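Local coordinates for protein glycoside Hydrolase (Bacteroides uniformis, PDB 5T99) that is a family 2 glycoside hydrolase that binds galacto-isofagomine and probably acts as a beta-galactosidase in agarose breakdown by a gut bacterium, at residues E229-L234 / I252-P257. Residues are numbered along the deposited sequence; the frame is centred on the assembly and turned at random.
Sequences ETVAIL and INMLNP. With EDO (1,2-ethanediol), chain D; EDO (1,2-ethanediol), chain E.
I252 reaches across to L234 and A232 with its long branch. With CG1 anti to the backbone N (chi1 -175°) and the chain extended beyond it, I252 CD1 is carried to the backbone of strand 230-234, 3.8 Å from A232 CB and 3.3 Å from I233 O. L234 lies alongside it, running the opposite way, with L234 CB 3.8 Å from I252 CD1 and L234 CD2 lying over the base of the isoleucine, 3.9 Å from I252 CB. Further along, M254 leaves its strand pointing along the gap rather than over it, and bends at both chi2 and chi3, turning its end back to the partner strand. There M254 SD rests 3.9 Å from A232 CB, and M254 CE meets V231 CG2 at 3.8 Å, the valine and methionine crossing at about a right angle. The A232 methyl, pointing toward the other strand, meets I252 CD1 and M254 SD together, the two set about a right angle apart as seen from it. V231 and A232 form a classic beta bulge opposite I223 of the neighbouring strand 215-224, in their own sheet; I252 and M254 also touch I223. A 1,2-ethanediol, probably from the crystallisation liquor, lies beside M254 and is gripped by the backbone of L255: N donates to its O2, and O accepts from its O1 at 2.7 Å. The two strands run nearly antiparallel, 7.9 Å apart at the axes, yet are outermost strands of different sheets: apolar edge packing between the two sheets of an immunoglobulin-like beta-sandwich, as in the family 2 domain that precedes the catalytic barrel.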
loop_
_atom_site.group_PDB
_atom_site.type_symbol
_atom_site.label_atom_id
_atom_site.label_comp_id
_atom_site.label_asym_id
_atom_site.label_seq_id
_atom_site.Cartn_x
_atom_site.Cartn_y
_atom_site.Cartn_z
ATOM N N GLU A 229 -13.969 22.710 12.776
ATOM C CA GLU A 229 -15.079 23.690 12.740
ATOM C C GLU A 229 -16.015 23.453 11.538
ATOM O O GLU A 229 -15.561 23.299 10.401
ATOM C CB GLU A 229 -14.548 25.142 12.730
ATOM C CG GLU A 229 -13.910 25.613 14.053
ATOM C CD GLU A 229 -14.928 26.030 15.138
ATOM O OE1 GLU A 229 -14.821 27.171 15.636
ATOM O OE2 GLU A 229 -15.835 25.244 15.516
ATOM N N THR A 230 -17.321 23.416 11.800
ATOM C CA THR A 230 -18.322 23.278 10.748
ATOM C C THR A 230 -18.358 24.575 9.964
ATOM O O THR A 230 -18.650 25.621 10.538
ATOM C CB THR A 230 -19.736 23.007 11.306
ATOM O OG1 THR A 230 -19.749 21.815 12.110
ATOM C CG2 THR A 230 -20.743 22.859 10.165
ATOM N N VAL A 231 -18.035 24.502 8.674
ATOM C CA VAL A 231 -17.969 25.689 7.792
ATOM C C VAL A 231 -19.126 25.798 6.788
ATOM O O VAL A 231 -19.286 26.827 6.137
ATOM C CB VAL A 231 -16.613 25.772 7.047
ATOM C CG1 VAL A 231 -15.466 25.772 8.043
ATOM C CG2 VAL A 231 -16.437 24.640 6.023
ATOM N N ALA A 232 -19.926 24.747 6.659
ATOM C CA ALA A 232 -21.110 24.787 5.793
ATOM C C ALA A 232 -22.059 23.671 6.180
ATOM O O ALA A 232 -21.620 22.612 6.636
ATOM C CB ALA A 232 -20.724 24.664 4.322
ATOM N N ILE A 233 -23.355 23.931 6.012
ATOM C CA ILE A 233 -24.403 22.954 6.286
ATOM C C ILE A 233 -25.349 22.893 5.086
ATOM O O ILE A 233 -25.826 23.932 4.609
ATOM C CB ILE A 233 -25.169 23.278 7.589
ATOM C CG1 ILE A 233 -24.292 22.938 8.797
ATOM C CG2 ILE A 233 -26.499 22.512 7.650
ATOM C CD1 ILE A 233 -24.900 23.300 10.143
ATOM N N LEU A 234 -25.588 21.674 4.593
ATOM C CA LEU A 234 -26.480 21.450 3.464
ATOM C C LEU A 234 -27.609 20.578 3.969
ATOM O O LEU A 234 -27.364 19.503 4.526
ATOM C CB LEU A 234 -25.764 20.758 2.308
ATOM C CG LEU A 234 -26.648 20.283 1.133
ATOM C CD1 LEU A 234 -27.451 21.414 0.494
ATOM C CD2 LEU A 234 -25.783 19.580 0.089
ATOM N N ILE A 252 -23.904 21.910 -2.451
ATOM C CA ILE A 252 -23.641 23.121 -1.692
ATOM C C ILE A 252 -22.349 23.750 -2.197
ATOM O O ILE A 252 -21.402 23.038 -2.558
ATOM C CB ILE A 252 -23.585 22.824 -0.178
ATOM C CG1 ILE A 252 -23.438 24.123 0.627
ATOM C CG2 ILE A 252 -22.465 21.843 0.158
ATOM C CD1 ILE A 252 -23.680 23.968 2.120
ATOM N N ASN A 253 -22.335 25.083 -2.239
ATOM C CA ASN A 253 -21.159 25.865 -2.628
ATOM C C ASN A 253 -20.193 25.957 -1.442
ATOM O O ASN A 253 -20.618 26.127 -0.295
ATOM C CB ASN A 253 -21.552 27.295 -3.037
ATOM C CG ASN A 253 -22.414 27.353 -4.293
ATOM O OD1 ASN A 253 -22.343 26.495 -5.180
ATOM N ND2 ASN A 253 -23.230 28.395 -4.382
ATOM N N MET A 254 -18.904 25.811 -1.739
ATOM C CA MET A 254 -17.816 26.102 -0.809
ATOM C C MET A 254 -17.006 27.215 -1.450
ATOM O O MET A 254 -16.333 26.992 -2.451
ATOM C CB MET A 254 -16.911 24.871 -0.628
ATOM C CG MET A 254 -17.600 23.628 -0.095
ATOM S SD MET A 254 -17.988 23.823 1.634
ATOM C CE MET A 254 -16.397 23.495 2.377
ATOM N N LEU A 255 -17.104 28.423 -0.903
ATOM C CA LEU A 255 -16.304 29.551 -1.399
ATOM C C LEU A 255 -14.872 29.468 -0.857
ATOM O O LEU A 255 -14.651 28.989 0.255
ATOM C CB LEU A 255 -16.959 30.895 -1.048
ATOM C CG LEU A 255 -18.431 31.084 -1.463
ATOM C CD1 LEU A 255 -18.875 32.515 -1.170
ATOM C CD2 LEU A 255 -18.695 30.735 -2.928
ATOM N N ASN A 256 -13.911 29.907 -1.668
ATOM C CA ASN A 256 -12.484 29.884 -1.314
ATOM C C ASN A 256 -12.037 28.548 -0.712
ATOM O O ASN A 256 -11.427 28.513 0.362
ATOM C CB ASN A 256 -12.179 31.035 -0.360
ATOM C CG ASN A 256 -12.589 32.372 -0.935
ATOM O OD1 ASN A 256 -13.484 33.046 -0.407
ATOM N ND2 ASN A 256 -11.956 32.756 -2.039
ATOM N N PRO A 257 -12.354 27.438 -1.409
ATOM C CA PRO A 257 -12.092 26.108 -0.862
ATOM C C PRO A 257 -10.602 25.811 -0.681
ATOM O O PRO A 257 -9.764 26.367 -1.393
ATOM C CB PRO A 257 -12.689 25.182 -1.925
ATOM C CG PRO A 257 -12.504 25.956 -3.188
ATOM C CD PRO A 257 -12.854 27.356 -2.792
HETATM C C1 EDO D . -16.134 27.585 3.052
HETATM O O1 EDO D . -15.486 26.982 1.932
HETATM C C2 EDO D . -17.654 27.645 2.876
HETATM O O2 EDO D . -18.066 28.663 1.947
HETATM C C1 EDO E . -12.855 31.374 3.846
HETATM O O1 EDO E . -13.556 30.231 4.362
HETATM C C2 EDO E . -13.854 32.464 3.454
HETATM O O2 EDO E . -14.575 32.115 2.260
#